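Local atomic coordinates of ubiquitin domain-containing protein DSK2,putative (Plasmodium falciparum, PDB entry 6JL3), a protein that probably acts as a ubiquitin-binding shuttle factor that recognises proteasomal receptors. Residues 3-8 and 63-68; 7-12 and 69-74; 25-30 and 52-57. One frame throughout, in Å; residues are numbered along the deposited sequence.

Overall arrangement
All three contacts lie in one ubiquitin-like domain and differ in depth. Interaction 2 (7-12 with 69-74) joins two neighbouring parallel strands and buries the most surface, 584 Å², with regular backbone bonds and one face of apolar side chains turned to the core. Interaction 1 starts from the same strand but meets the loop 63-68 at the surface, where a carboxylate and one backbone bond replace strand pairing. Interaction 3, partly buried like interaction 2, ties the first turn of helix 27-35 to segment 52-57 by a single backbone bond and a buried valine. L30 of interaction 3 packs on F9 and M71 of interaction 2, while V65 of interaction 1 touches M71.

Interaction 1: residues 3-8 and 63-68; sequences MVINVS and YGVADG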
ATOM      1  N   MET A   3      16.538   5.041   4.516  1.00 31.96           N
ATOM      2  CA  MET A   3      16.110   3.901   5.320  1.00 29.20           C
ATOM      3  C   MET A   3      14.714   3.456   4.922  1.00 23.29           C
ATOM      4  O   MET A   3      13.833   4.274   4.633  1.00 25.57           O
ATOM      5  CB  MET A   3      16.136   4.246   6.807  1.00 32.94           C
ATOM      6  CG  MET A   3      17.534   4.387   7.379  1.00 35.07           C
ATOM      7  SD  MET A   3      18.086   2.947   8.310  0.50 37.62           S
ATOM      8  CE  MET A   3      17.045   3.060   9.762  1.00 37.87           C
ATOM      9  N   VAL A   4      14.509   2.146   4.922  1.00 18.54           N
ATOM     10  CA  VAL A   4      13.248   1.575   4.480  1.00 15.28           C
ATOM     11  C   VAL A   4      12.608   0.786   5.615  1.00 13.92           C
ATOM     12  O   VAL A   4      13.265   0.346   6.563  1.00 17.18           O
ATOM     13  CB  VAL A   4      13.404   0.706   3.211  1.00 17.35           C
ATOM     14  CG1 VAL A   4      13.721   1.579   2.002  1.00 17.74           C
ATOM     15  CG2 VAL A   4      14.486  -0.354   3.410  1.00 18.26           C
ATOM     16  N   ILE A   5      11.287   0.641   5.507  1.00 12.23           N
ATOM     17  CA  ILE A   5      10.476  -0.186   6.383  1.00 11.68           C
ATOM     18  C   ILE A   5       9.773  -1.222   5.509  1.00 11.74           C
ATOM     19  O   ILE A   5       9.560  -1.017   4.314  1.00 12.96           O
ATOM     20  CB  ILE A   5       9.445   0.648   7.184  1.00 11.68           C
ATOM     21  CG1 ILE A   5       8.422   1.304   6.249  1.00 11.31           C
ATOM     22  CG2 ILE A   5      10.153   1.694   8.048  1.00 13.41           C
ATOM     23  CD1 ILE A   5       7.168   1.811   6.970  1.00 12.96           C
ATOM     24  N   ASN A   6       9.393  -2.336   6.122  1.00 11.35           N
ATOM     25  CA  ASN A   6       8.633  -3.355   5.414  1.00 11.06           C
ATOM     26  C   ASN A   6       7.141  -3.141   5.623  1.00 11.41           C
ATOM     27  O   ASN A   6       6.685  -2.880   6.739  1.00 13.98           O
ATOM     28  CB  ASN A   6       9.007  -4.755   5.910  1.00 13.92           C
ATOM     29  CG  ASN A   6      10.390  -5.174   5.475  1.00 20.66           C
ATOM     30  OD1 ASN A   6      10.752  -5.048   4.303  1.00 22.13           O
ATOM     31  ND2 ASN A   6      11.177  -5.671   6.419  0.66 23.37           N
ATOM     32  N   VAL A   7       6.386  -3.244   4.534  1.00  9.95           N
ATOM     33  CA  VAL A   7       4.932  -3.245   4.574  1.00 10.80           C
ATOM     34  C   VAL A   7       4.447  -4.452   3.785  1.00 10.18           C
ATOM     35  O   VAL A   7       4.899  -4.692   2.657  1.00 11.22           O
ATOM     36  CB  VAL A   7       4.335  -1.946   4.002  1.00 12.38           C
ATOM     37  CG1 VAL A   7       2.813  -2.009   3.985  1.00 13.78           C
ATOM     38  CG2 VAL A   7       4.828  -0.748   4.808  1.00 14.73           C
ATOM     39  N   SER A   8       3.553  -5.224   4.388  1.00 10.09           N
ATOM     40  CA  SER A   8       2.977  -6.397   3.759  1.00 10.38           C
ATOM     41  C   SER A   8       1.585  -6.069   3.243  1.00 10.53           C
ATOM     42  O   SER A   8       0.868  -5.248   3.817  1.00 12.17           O
ATOM     43  CB  SER A   8       2.891  -7.548   4.758  1.00 13.20           C
ATOM     44  OG  SER A   8       4.182  -7.963   5.152  1.00 15.12           O
ATOM     45  N   TYR A  63      -0.402   8.698   8.161  1.00  9.69           N
ATOM     46  CA  TYR A  63      -1.204   7.604   8.680  1.00 10.80           C
ATOM     47  C   TYR A  63      -0.456   6.755   9.701  1.00 11.01           C
ATOM     48  O   TYR A  63      -0.997   5.744  10.170  1.00 12.91           O
ATOM     49  CB  TYR A  63      -1.646   6.734   7.512  1.00 10.91           C
ATOM     50  CG  TYR A  63      -2.539   7.431   6.520  1.00 11.30           C
ATOM     51  CD1 TYR A  63      -3.858   7.728   6.841  1.00 12.80           C
ATOM     52  CD2 TYR A  63      -2.087   7.749   5.245  1.00 12.58           C
ATOM     53  CE1 TYR A  63      -4.696   8.324   5.921  1.00 14.44           C
ATOM     54  CE2 TYR A  63      -2.923   8.346   4.320  1.00 13.76           C
ATOM     55  CZ  TYR A  63      -4.226   8.633   4.669  1.00 14.07           C
ATOM     56  OH  TYR A  63      -5.074   9.224   3.753  1.00 15.85           O
ATOM     57  N   GLY A  64       0.765   7.140  10.060  1.00 11.41           N
ATOM     58  CA  GLY A  64       1.516   6.408  11.056  1.00 12.88           C
ATOM     59  C   GLY A  64       1.963   5.028  10.631  1.00 12.92           C
ATOM     60  O   GLY A  64       2.044   4.131  11.474  1.00 14.71           O
ATOM     61  N   VAL A  65       2.276   4.836   9.347  1.00 12.23           N
ATOM     62  CA  VAL A  65       2.718   3.529   8.877  1.00 12.15           C
ATOM     63  C   VAL A  65       3.988   3.139   9.612  1.00 13.23           C
ATOM     64  O   VAL A  65       4.879   3.967   9.843  1.00 18.54           O
ATOM     65  CB  VAL A  65       2.930   3.566   7.355  1.00 13.44           C
ATOM     66  CG1 VAL A  65       4.075   4.489   7.009  0.44 14.15           C
ATOM     67  CG2 VAL A  65       3.191   2.165   6.806  1.00 13.68           C
ATOM     68  N   ALA A  66       4.079   1.869   9.982  1.00 11.13           N
ATOM     69  CA  ALA A  66       5.190   1.369  10.778  1.00 11.45           C
ATOM     70  C   ALA A  66       5.731   0.079  10.179  1.00 10.14           C
ATOM     71  O   ALA A  66       5.008  -0.679   9.527  1.00 10.41           O
ATOM     72  CB  ALA A  66       4.754   1.098  12.222  1.00 12.91           C
ATOM     73  N   ASP A  67       7.014  -0.160  10.428  1.00  9.76           N
ATOM     74  CA  ASP A  67       7.712  -1.350   9.950  1.00 10.25           C
ATOM     75  C   ASP A  67       7.000  -2.615  10.401  1.00  9.66           C
ATOM     76  O   ASP A  67       6.796  -2.836  11.600  1.00 12.03           O
ATOM     77  CB  ASP A  67       9.132  -1.302  10.521  1.00 10.67           C
ATOM     78  CG  ASP A  67      10.092  -2.266   9.862  1.00 10.43           C
ATOM     79  OD1 ASP A  67       9.728  -2.939   8.887  1.00 11.04           O
ATOM     80  OD2 ASP A  67      11.232  -2.345  10.348  1.00 12.60           O
ATOM     81  N   GLY A  68       6.605  -3.432   9.429  1.00 10.12           N
ATOM     82  CA  GLY A  68       5.912  -4.677   9.688  1.00 10.64           C
ATOM     83  C   GLY A  68       4.408  -4.608   9.532  1.00 10.64           C
ATOM     84  O   GLY A  68       3.755  -5.654   9.589  1.00 12.11           O
TER
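I5 lays its CB and CG2 against the CB of D67, with CB to CB at 3.9 Å, the two side chains sliding past each other in opposite directions. CG1 of I5 takes the crowded position between the backbone N and the carbonyl carbon, and the extended chi2 then carries CD1 to the backbone of 63-68, where it lies 3.9 Å from A66 C. The same CD1 meets CG2 of V65 at 4.0 Å. V65 CG2 also receives V7 CG2, at 3.9 Å and with the side chains crossing at about a right angle, so one methyl serves two residues of strand 5-11; M71 and L60 touch V65 as well.

D67 supplies the polar half. Its CG stands anti to the backbone N, which swings the carboxylate toward the strand and lets OD1 accept from N6 N at 2.8 Å. The N-H is nearly straight on the oxygen (168°), yet it arrives from above the carboxylate plane, 46° out of it. The loop approaches the start of the first strand in a ubiquitin-like fold just before the chain enters strand 70-75, next to strand 5-11. A second bond, G68 N to N6 O at 2.7 Å, lies in the carbonyl plane, so both backbone polar groups of N6 are gripped by consecutive residues of 63-68. At the backbone angles of G68 a CB would press on the carbonyl O of D67. The N6 side chain runs alongside D67, its amide plane turned 50° from the carboxylate.

Interaction 2: residues 7-12 and 69-74; sequences VSFKVT and NTMHLV
Strands 7-11 and 70-74 run parallel with a 36° angle between their directions, pairing S8 with T70, F9 with M71, K10 with H72 and V11 with L73. This is the central parallel pair of the ubiquitin beta-grasp fold, with 15-21 flanking one strand and 45-49 the other. Bonds alternate in direction: S8 N to N69 O, M71 N to S8 O, K10 N to M71 O and L73 N to K10 O all measure 2.8 to 2.9 Å, whereas T12 N to L73 O, at 3.3 Å, is weak and ends the series.

F9, M71, V11 and L73 face the core. Of helix 27-35, L30 touches F9 and M71, and C34 touches F9 and L73; V11 lies instead on I40 and F17. F9 and M71 lie side by side, M71 CB 3.8 Å from F9 CE2. The extended M71 chain carries SD to 5.0 Å from the F9 ring centroid, an oblique Met-aromatic contact, while its CG packs 4.0 Å from V7 CG1. V11 CG2 rests against L73 CB.

S8, T70, K10 and H72 occupy the other face. The hydroxyl of S8 is hydrogen-bonded to that of T18. K10, extended beyond CG, runs alongside the H72 imidazole and crosses T70 obliquely, its CG against T70 CG2. H72 CD2 sits 3.8 Å from K10 CB.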
ATOM      1  N   VAL A   7       6.386  -3.244   4.534  1.00  9.95           N
ATOM      2  CA  VAL A   7       4.932  -3.245   4.574  1.00 10.80           C
ATOM      3  C   VAL A   7       4.447  -4.452   3.785  1.00 10.18           C
ATOM      4  O   VAL A   7       4.899  -4.692   2.657  1.00 11.22           O
ATOM      5  CB  VAL A   7       4.335  -1.946   4.002  1.00 12.38           C
ATOM      6  CG1 VAL A   7       2.813  -2.009   3.985  1.00 13.78           C
ATOM      7  CG2 VAL A   7       4.828  -0.748   4.808  1.00 14.73           C
ATOM      8  N   SER A   8       3.553  -5.224   4.388  1.00 10.09           N
ATOM      9  CA  SER A   8       2.977  -6.397   3.759  1.00 10.38           C
ATOM     10  C   SER A   8       1.585  -6.069   3.243  1.00 10.53           C
ATOM     11  O   SER A   8       0.868  -5.248   3.817  1.00 12.17           O
ATOM     12  CB  SER A   8       2.891  -7.548   4.758  1.00 13.20           C
ATOM     13  OG  SER A   8       4.182  -7.963   5.152  1.00 15.12           O
ATOM     14  N   PHE A   9       1.209  -6.730   2.154  1.00  9.84           N
ATOM     15  CA  PHE A   9      -0.099  -6.563   1.548  1.00 10.08           C
ATOM     16  C   PHE A   9      -0.819  -7.895   1.460  1.00 10.88           C
ATOM     17  O   PHE A   9      -0.237  -8.907   1.044  1.00 13.51           O
ATOM     18  CB  PHE A   9       0.023  -5.976   0.151  1.00 10.81           C
ATOM     19  CG  PHE A   9       0.361  -4.540   0.170  1.00 11.43           C
ATOM     20  CD1 PHE A   9       1.680  -4.141   0.243  1.00 13.43           C
ATOM     21  CD2 PHE A   9      -0.637  -3.582   0.176  1.00 14.16           C
ATOM     22  CE1 PHE A   9       1.998  -2.817   0.293  1.00 16.57           C
ATOM     23  CE2 PHE A   9      -0.323  -2.253   0.220  1.00 14.61           C
ATOM     24  CZ  PHE A   9       0.997  -1.871   0.282  1.00 14.78           C
ATOM     25  N   LYS A  10      -2.086  -7.883   1.854  1.00 10.32           N
ATOM     26  CA  LYS A  10      -3.028  -8.955   1.583  1.00 11.00           C
ATOM     27  C   LYS A  10      -3.942  -8.462   0.474  1.00 10.40           C
ATOM     28  O   LYS A  10      -4.618  -7.433   0.632  1.00 11.99           O
ATOM     29  CB  LYS A  10      -3.816  -9.300   2.838  1.00 12.48           C
ATOM     30  CG  LYS A  10      -2.952  -9.972   3.884  1.00 15.20           C
ATOM     31  CD  LYS A  10      -3.733 -10.295   5.134  1.00 20.55           C
ATOM     32  CE  LYS A  10      -2.958 -11.225   6.059  1.00 24.88           C
ATOM     33  NZ  LYS A  10      -3.811 -11.670   7.201  1.00 29.97           N
ATOM     34  N   VAL A  11      -3.929  -9.173  -0.652  1.00 10.21           N
ATOM     35  CA  VAL A  11      -4.623  -8.769  -1.864  1.00 10.67           C
ATOM     36  C   VAL A  11      -5.744  -9.756  -2.145  1.00 11.05           C
ATOM     37  O   VAL A  11      -5.580 -10.969  -1.953  1.00 11.50           O
ATOM     38  CB  VAL A  11      -3.640  -8.740  -3.054  1.00 11.38           C
ATOM     39  CG1 VAL A  11      -4.298  -8.138  -4.281  1.00 12.94           C
ATOM     40  CG2 VAL A  11      -2.361  -8.003  -2.683  1.00 13.24           C
ATOM     41  N   THR A  12      -6.875  -9.235  -2.635  1.00 11.02           N
ATOM     42  CA  THR A  12      -7.994 -10.087  -3.012  1.00 11.79           C
ATOM     43  C   THR A  12      -7.506 -11.246  -3.872  1.00 11.85           C
ATOM     44  O   THR A  12      -6.620 -11.090  -4.723  1.00 13.06           O
ATOM     45  CB  THR A  12      -9.024  -9.283  -3.810  1.00 14.16           C
ATOM     46  OG1 THR A  12      -9.372  -8.095  -3.102  1.00 15.14           O
ATOM     47  CG2 THR A  12     -10.295 -10.089  -4.033  1.00 16.64           C
ATOM     48  N   ASN A  69       3.842  -3.419   9.341  1.00  9.62           N
ATOM     49  CA  ASN A  69       2.399  -3.301   9.190  1.00 10.16           C
ATOM     50  C   ASN A  69       1.917  -4.069   7.961  1.00 10.21           C
ATOM     51  O   ASN A  69       2.641  -4.231   6.973  1.00 11.47           O
ATOM     52  CB  ASN A  69       1.976  -1.829   9.025  1.00 10.50           C
ATOM     53  CG  ASN A  69       1.953  -1.016  10.332  1.00 11.23           C
ATOM     54  OD1 ASN A  69       1.845   0.212  10.280  1.00 12.00           O
ATOM     55  ND2 ASN A  69       2.042  -1.678  11.481  1.00 12.62           N
ATOM     56  N   THR A  70       0.663  -4.503   8.023  1.00 10.36           N
ATOM     57  CA  THR A  70      -0.032  -5.116   6.903  1.00 11.15           C
ATOM     58  C   THR A  70      -1.170  -4.203   6.467  1.00 11.00           C
ATOM     59  O   THR A  70      -1.885  -3.638   7.296  1.00 14.55           O
ATOM     60  CB  THR A  70      -0.580  -6.501   7.283  1.00 14.04           C
ATOM     61  OG1 THR A  70       0.511  -7.359   7.642  0.70 11.48           O
ATOM     62  CG2 THR A  70      -1.354  -7.125   6.129  1.00 16.28           C
ATOM     63  N   MET A  71      -1.307  -4.036   5.161  1.00  9.33           N
ATOM     64  CA  MET A  71      -2.416  -3.328   4.548  1.00  9.47           C
ATOM     65  C   MET A  71      -3.160  -4.298   3.643  1.00  9.44           C
ATOM     66  O   MET A  71      -2.640  -5.350   3.260  1.00 10.57           O
ATOM     67  CB  MET A  71      -1.909  -2.155   3.709  1.00 10.77           C
ATOM     68  CG  MET A  71      -1.031  -1.189   4.480  1.00 11.04           C
ATOM     69  SD  MET A  71      -0.694   0.308   3.543  1.00 12.36           S
ATOM     70  CE  MET A  71       0.324   1.225   4.692  1.00 12.78           C
ATOM     71  N   HIS A  72      -4.391  -3.944   3.299  1.00  8.79           N
ATOM     72  CA  HIS A  72      -5.145  -4.698   2.316  1.00  9.08           C
ATOM     73  C   HIS A  72      -5.208  -3.919   1.017  1.00  9.20           C
ATOM     74  O   HIS A  72      -5.301  -2.690   1.013  1.00 10.74           O
ATOM     75  CB  HIS A  72      -6.554  -5.015   2.798  1.00 11.30           C
ATOM     76  CG  HIS A  72      -6.595  -6.051   3.864  1.00 12.91           C
ATOM     77  ND1 HIS A  72      -6.244  -5.787   5.169  1.00 14.89           N
ATOM     78  CD2 HIS A  72      -6.928  -7.363   3.822  1.00 15.90           C
ATOM     79  CE1 HIS A  72      -6.374  -6.885   5.890  1.00 19.18           C
ATOM     80  NE2 HIS A  72      -6.787  -7.858   5.096  1.00 19.81           N
ATOM     81  N   LEU A  73      -5.154  -4.644  -0.082  1.00  9.19           N
ATOM     82  CA  LEU A  73      -5.301  -4.082  -1.417  1.00  9.32           C
ATOM     83  C   LEU A  73      -6.500  -4.746  -2.076  1.00  9.47           C
ATOM     84  O   LEU A  73      -6.542  -5.977  -2.211  1.00 10.70           O
ATOM     85  CB  LEU A  73      -4.027  -4.322  -2.224  1.00 10.94           C
ATOM     86  CG  LEU A  73      -4.025  -3.771  -3.639  1.00 11.67           C
ATOM     87  CD1 LEU A  73      -4.147  -2.265  -3.641  1.00 16.06           C
ATOM     88  CD2 LEU A  73      -2.749  -4.220  -4.332  1.00 14.32           C
ATOM     89  N   VAL A  74      -7.481  -3.934  -2.457  1.00  9.98           N
ATOM     90  CA  VAL A  74      -8.694  -4.408  -3.103  1.00 10.83           C
ATOM     91  C   VAL A  74      -8.910  -3.611  -4.386  1.00 11.53           C
ATOM     92  O   VAL A  74      -8.280  -2.576  -4.619  1.00 12.27           O
ATOM     93  CB  VAL A  74      -9.932  -4.335  -2.177  1.00 11.70           C
ATOM     94  CG1 VAL A  74      -9.676  -5.120  -0.893  1.00 12.39           C
ATOM     95  CG2 VAL A  74     -10.320  -2.902  -1.870  1.00 12.39           C
TER

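Interaction 3: residues 25-30 and 52-57; sequences ITVLDL and KILKDK
The first turn of helix 27-35 abuts the bend that follows strand 52-53, and the backbones come closest where the CA atoms of L28 and D56 lie 4.5 Å apart. One hydrogen bond joins them: L28 N donates to D56 O at 2.9 Å, in the carbonyl plane and on a lone pair, though the N-H is bent to 153°. Amide groups in a helix's first turn have no earlier carbonyl within the helix to bind, and here a distant part of the chain supplies one.

T26 is the N-cap. Its OG1, in the crowded position between the backbone N and the carbonyl carbon (chi1 64°), accepts from D29 N at 3.0 Å. D29 OD2 returns the bond from T26 N, also at 3.0 Å and met from above the carboxylate plane; this reciprocal pair is a capping box. The same T26 turns its CB toward D56 O, at 3.6 Å.

V27 is the apolar wedge. With CG1 anti to the backbone N (chi1 171°), CG2 meets L54 CB at 3.7 Å, the two side chains crossing at about a right angle. Tight packing follows on the polar side, where V27 CB stands only 3.2 Å from K55 O. The D56 carboxylate turns to K31, with which OD1 makes a salt bridge one helical turn further along.

Beyond the contact, segment 52-57 lies next to strand 45-49 at the sheet edge, its backbone bonded L54 to I47, with the L54 side chain turned inward onto I47, F49 and Y63, while the helix, through L30, covers I47 from the core side.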
ATOM      1  N   ILE A  25       6.952   8.092   1.358  1.00 15.96           N
ATOM      2  CA  ILE A  25       6.389   8.119   0.010  1.00 14.01           C
ATOM      3  C   ILE A  25       4.886   8.402   0.105  1.00 12.57           C
ATOM      4  O   ILE A  25       4.264   8.269   1.165  1.00 14.25           O
ATOM      5  CB  ILE A  25       6.668   6.823  -0.771  1.00 12.81           C
ATOM      6  CG1 ILE A  25       5.953   5.635  -0.125  1.00 12.45           C
ATOM      7  CG2 ILE A  25       8.178   6.585  -0.894  1.00 14.63           C
ATOM      8  CD1 ILE A  25       6.026   4.364  -0.966  1.00 12.69           C
ATOM      9  N   THR A  26       4.296   8.790  -1.020  1.00 11.86           N
ATOM     10  CA  THR A  26       2.860   9.035  -1.018  1.00 11.83           C
ATOM     11  C   THR A  26       2.094   7.732  -1.248  1.00 10.89           C
ATOM     12  O   THR A  26       2.646   6.715  -1.692  1.00 10.94           O
ATOM     13  CB  THR A  26       2.466  10.018  -2.115  1.00 13.11           C
ATOM     14  OG1 THR A  26       2.765   9.421  -3.387  1.00 14.01           O
ATOM     15  CG2 THR A  26       3.192  11.338  -1.940  1.00 14.40           C
ATOM     16  N   VAL A  27       0.787   7.788  -0.980  1.00 10.62           N
ATOM     17  CA  VAL A  27      -0.100   6.670  -1.293  1.00 11.04           C
ATOM     18  C   VAL A  27      -0.039   6.323  -2.778  1.00 11.28           C
ATOM     19  O   VAL A  27      -0.008   5.143  -3.153  1.00 10.80           O
ATOM     20  CB  VAL A  27      -1.529   7.007  -0.831  1.00 11.26           C
ATOM     21  CG1 VAL A  27      -2.528   5.974  -1.320  1.00 11.66           C
ATOM     22  CG2 VAL A  27      -1.554   7.133   0.685  1.00 11.43           C
ATOM     23  N   LEU A  28      -0.018   7.335  -3.645  1.00 11.16           N
ATOM     24  CA  LEU A  28       0.100   7.073  -5.077  1.00 11.86           C
ATOM     25  C   LEU A  28       1.415   6.364  -5.402  1.00 11.72           C
ATOM     26  O   LEU A  28       1.434   5.412  -6.196  1.00 11.89           O
ATOM     27  CB  LEU A  28      -0.039   8.372  -5.869  1.00 13.81           C
ATOM     28  CG  LEU A  28      -0.013   8.195  -7.391  1.00 15.64           C
ATOM     29  CD1 LEU A  28      -1.122   7.267  -7.878  1.00 17.57           C
ATOM     30  CD2 LEU A  28      -0.093   9.551  -8.105  1.00 17.85           C
ATOM     31  N   ASP A  29       2.523   6.806  -4.797  1.00 11.44           N
ATOM     32  CA  ASP A  29       3.794   6.100  -4.959  1.00 12.16           C
ATOM     33  C   ASP A  29       3.643   4.631  -4.576  1.00 10.96           C
ATOM     34  O   ASP A  29       4.183   3.739  -5.244  1.00 11.12           O
ATOM     35  CB  ASP A  29       4.879   6.705  -4.055  1.00 13.23           C
ATOM     36  CG  ASP A  29       5.392   8.065  -4.508  0.63 11.28           C
ATOM     37  OD1 ASP A  29       5.384   8.371  -5.711  0.71 12.73           O
ATOM     38  OD2 ASP A  29       5.846   8.833  -3.623  0.74 13.57           O
ATOM     39  N   LEU A  30       2.954   4.374  -3.459  1.00 10.14           N
ATOM     40  CA  LEU A  30       2.754   3.009  -2.982  1.00 10.11           C
ATOM     41  C   LEU A  30       1.890   2.204  -3.942  1.00  9.52           C
ATOM     42  O   LEU A  30       2.165   1.024  -4.171  1.00 10.22           O
ATOM     43  CB  LEU A  30       2.158   3.059  -1.576  1.00 10.52           C
ATOM     44  CG  LEU A  30       1.981   1.719  -0.872  1.00 11.05           C
ATOM     45  CD1 LEU A  30       3.317   0.997  -0.753  1.00 12.68           C
ATOM     46  CD2 LEU A  30       1.345   1.906   0.497  1.00 12.45           C
ATOM     47  N   LYS A  52      -9.463   2.816   6.796  1.00 10.83           N
ATOM     48  CA  LYS A  52      -9.662   3.882   5.835  1.00 11.72           C
ATOM     49  C   LYS A  52      -9.149   3.494   4.458  1.00 10.64           C
ATOM     50  O   LYS A  52      -8.261   2.651   4.315  1.00 10.67           O
ATOM     51  CB  LYS A  52      -8.917   5.144   6.255  1.00 14.55           C
ATOM     52  CG  LYS A  52      -9.474   5.777   7.490  1.00 17.53           C
ATOM     53  CD  LYS A  52      -8.664   6.986   7.897  1.00 17.72           C
ATOM     54  CE  LYS A  52      -7.332   6.582   8.510  1.00 18.39           C
ATOM     55  NZ  LYS A  52      -7.472   6.064   9.903  1.00 19.01           N
ATOM     56  N   ILE A  53      -9.719   4.145   3.450  1.00 10.46           N
ATOM     57  CA  ILE A  53      -9.189   4.140   2.094  1.00 10.49           C
ATOM     58  C   ILE A  53      -8.144   5.249   2.033  1.00 11.04           C
ATOM     59  O   ILE A  53      -8.485   6.428   2.141  1.00 11.84           O
ATOM     60  CB  ILE A  53     -10.295   4.364   1.053  1.00 10.94           C
ATOM     61  CG1 ILE A  53     -11.386   3.289   1.147  1.00 11.87           C
ATOM     62  CG2 ILE A  53      -9.690   4.357  -0.352  1.00 12.07           C
ATOM     63  CD1 ILE A  53     -12.643   3.612   0.348  1.00 13.14           C
ATOM     64  N   LEU A  54      -6.870   4.889   1.882  1.00 10.15           N
ATOM     65  CA  LEU A  54      -5.825   5.901   1.930  1.00 10.21           C
ATOM     66  C   LEU A  54      -5.879   6.791   0.691  1.00 10.70           C
ATOM     67  O   LEU A  54      -6.248   6.352  -0.400  1.00 11.74           O
ATOM     68  CB  LEU A  54      -4.456   5.239   2.052  1.00 10.83           C
ATOM     69  CG  LEU A  54      -4.272   4.325   3.268  1.00 11.14           C
ATOM     70  CD1 LEU A  54      -2.792   3.937   3.347  1.00 12.57           C
ATOM     71  CD2 LEU A  54      -4.735   4.941   4.568  1.00 11.91           C
ATOM     72  N   LYS A  55      -5.494   8.058   0.873  1.00 11.66           N
ATOM     73  CA  LYS A  55      -5.659   9.097  -0.143  1.00 12.36           C
ATOM     74  C   LYS A  55      -4.367   9.332  -0.927  1.00 11.70           C
ATOM     75  O   LYS A  55      -3.310   9.586  -0.336  1.00 11.70           O
ATOM     76  CB  LYS A  55      -6.118  10.403   0.519  1.00 14.08           C
ATOM     77  CG  LYS A  55      -7.502  10.334   1.183  1.00 18.88           C
ATOM     78  CD  LYS A  55      -8.585   9.995   0.162  1.00 26.20           C
ATOM     79  CE  LYS A  55      -9.966   9.807   0.792  1.00 31.15           C
ATOM     80  NZ  LYS A  55     -10.509  11.074   1.359  1.00 32.14           N
ATOM     81  N   ASP A  56      -4.491   9.336  -2.259  1.00 13.35           N
ATOM     82  CA  ASP A  56      -3.354   9.283  -3.176  1.00 13.59           C
ATOM     83  C   ASP A  56      -2.259  10.292  -2.852  1.00 13.49           C
ATOM     84  O   ASP A  56      -1.066   9.972  -2.918  1.00 13.34           O
ATOM     85  CB  ASP A  56      -3.829   9.591  -4.602  1.00 15.83           C
ATOM     86  CG  ASP A  56      -4.431   8.410  -5.315  1.00 19.45           C
ATOM     87  OD1 ASP A  56      -4.392   7.294  -4.768  1.00 19.49           O
ATOM     88  OD2 ASP A  56      -4.942   8.616  -6.441  1.00 22.43           O
ATOM     89  N   LYS A  57      -2.635  11.551  -2.618  1.00 13.79           N
ATOM     90  CA  LYS A  57      -1.640  12.620  -2.540  1.00 14.38           C
ATOM     91  C   LYS A  57      -0.920  12.675  -1.202  1.00 13.85           C
ATOM     92  O   LYS A  57       0.024  13.458  -1.056  1.00 17.53           O
ATOM     93  CB  LYS A  57      -2.275  13.979  -2.851  1.00 15.85           C
ATOM     94  CG  LYS A  57      -2.737  14.081  -4.295  1.00 18.82           C
ATOM     95  CD  LYS A  57      -3.399  15.408  -4.614  1.00 23.85           C
ATOM     96  CE  LYS A  57      -3.643  15.529  -6.111  1.00 27.68           C
ATOM     97  NZ  LYS A  57      -4.161  16.874  -6.489  0.56 29.04           N
TER